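Local coordinates for inositol 2-dehydrogenase/D-chiro-inositol 3-dehydrogenase (Lactobacillus casei, PDB 4MIY) that oxidises myo-inositol and D-chiro-inositol to their keto derivatives, using NAD as the hydride acceptor, at the interface of chains A and B. Numbering follows the deposited sequence. Chains: chain A/B, Inositol 2-dehydrogenase/D-chiro-inositol 3-dehydrogenase.

The interface of chains A and B. Residues chain A 149-150, 223, 225; chain B 197, 213, 225, 227.
Strands 148-156 and 223-229 of chain A, which carry A:Val150, A:Val223 and A:Gln225, face strands 212-218 and 223-229 of chain B and the loop residue B:Pro197, so that two sheets pack through their side chains. Both sheets belong to the C-terminal alpha/beta domain of the Gfo/Idh/MocA family, whose members commonly assemble through this domain; with four copies in the deposited assembly, this two-fold contact is probably part of the working oligomer. A:Val223 forks between two partners. With CG1 anti to the backbone N (chi1 178°), one methyl reaches tip to tip toward B:Leu213, CG1 to CD1 at 3.7 Å, while the other turns to the proline. There CG2 lies 3.8 Å from CB of B:Pro197 and touches its CA as well. From the neighbouring strand, A:Val150 applies its CG2 methyl obliquely to the same pyrrolidine, 3.8 Å from CG of B:Pro197. The ring thus meets one methyl from each valine, and its CB also approaches the backbone carbonyl O of A:Leu149. B:Leu227 flanks this apolar cluster more loosely, its CD1 4.3 Å from CG2 of A:Val150. B:Leu213 links the cluster to a polar pair: besides meeting the valine, its CD1 comes within 3.9 Å of NE2 in the A:Gln225 side-chain amide. That glutamine and its symmetry mate B:Gln225 advance from opposite directions; extended chains carry the two amides to each other, and matching last torsions (chi3 -39° in A:Gln225) turn them face against face, their planes 8° apart. Like atoms oppose like: NE2 of A:Gln225 is 3.8 Å from NE2 of B:Gln225, and OE1 of A:Gln225 is 4.1 Å from OE1 of B:Gln225, as expected for a pair straddling the two-fold axis. The two C=O groups point broadly the same way, an alignment of dipoles that would probably be somewhat unfavourable by itself.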
# COMPACT_ATOMS: atom_id res chain seq x y z
N LEU A 149 -3.19 -7.56 -23.03
CA LEU A 149 -3.79 -6.71 -24.02
C LEU A 149 -2.99 -5.46 -24.19
O LEU A 149 -2.77 -5.01 -25.26
CB LEU A 149 -5.21 -6.37 -23.61
CG LEU A 149 -6.13 -7.55 -23.41
CD1 LEU A 149 -7.43 -7.10 -22.82
CD2 LEU A 149 -6.32 -8.30 -24.71
N VAL A 150 -2.59 -4.89 -23.06
CA VAL A 150 -1.84 -3.67 -22.98
C VAL A 150 -0.78 -3.81 -21.88
O VAL A 150 -1.02 -4.46 -20.93
CB VAL A 150 -2.75 -2.45 -22.69
CG1 VAL A 150 -1.92 -1.17 -22.53
CG2 VAL A 150 -3.79 -2.29 -23.77
N VAL A 223 -0.33 -3.84 -27.10
CA VAL A 223 0.27 -2.54 -27.19
C VAL A 223 1.01 -2.21 -25.90
O VAL A 223 0.48 -2.34 -24.82
CB VAL A 223 -0.77 -1.46 -27.50
CG1 VAL A 223 -0.13 -0.14 -27.52
CG2 VAL A 223 -1.41 -1.74 -28.80
N GLN A 225 3.00 0.76 -23.89
CA GLN A 225 3.23 2.17 -23.69
C GLN A 225 4.28 2.41 -22.63
O GLN A 225 4.04 2.18 -21.48
CB GLN A 225 1.94 2.87 -23.28
CG GLN A 225 0.84 2.81 -24.30
CD GLN A 225 -0.40 3.52 -23.88
OE1 GLN A 225 -0.77 3.47 -22.77
NE2 GLN A 225 -1.01 4.19 -24.78
N PRO B 197 -5.93 -1.80 -29.31
CA PRO B 197 -5.03 -2.91 -29.05
C PRO B 197 -5.73 -4.20 -29.37
O PRO B 197 -6.83 -4.20 -29.81
CB PRO B 197 -4.78 -2.81 -27.53
CG PRO B 197 -5.44 -1.69 -27.09
CD PRO B 197 -6.39 -1.18 -28.06
N LEU B 213 -7.43 2.71 -26.48
CA LEU B 213 -6.45 3.64 -25.99
C LEU B 213 -6.75 5.03 -26.54
O LEU B 213 -6.99 5.18 -27.70
CB LEU B 213 -5.05 3.18 -26.36
CG LEU B 213 -4.58 1.82 -25.84
CD1 LEU B 213 -3.26 1.45 -26.36
CD2 LEU B 213 -4.52 1.83 -24.34
N GLN B 225 -2.59 9.93 -21.79
CA GLN B 225 -2.83 8.56 -22.21
C GLN B 225 -3.87 7.88 -21.33
O GLN B 225 -3.62 7.55 -20.22
CB GLN B 225 -1.55 7.74 -22.17
CG GLN B 225 -0.46 8.23 -23.06
CD GLN B 225 0.78 7.38 -23.03
OE1 GLN B 225 1.20 6.96 -22.02
NE2 GLN B 225 1.33 7.13 -24.17
N LEU B 227 -6.46 4.64 -20.75
CA LEU B 227 -6.84 3.26 -21.04
C LEU B 227 -8.28 3.10 -20.72
O LEU B 227 -8.70 3.35 -19.62
CB LEU B 227 -6.05 2.28 -20.18
CG LEU B 227 -6.57 0.84 -20.13
CD1 LEU B 227 -6.43 0.16 -21.44
CD2 LEU B 227 -5.83 0.10 -19.07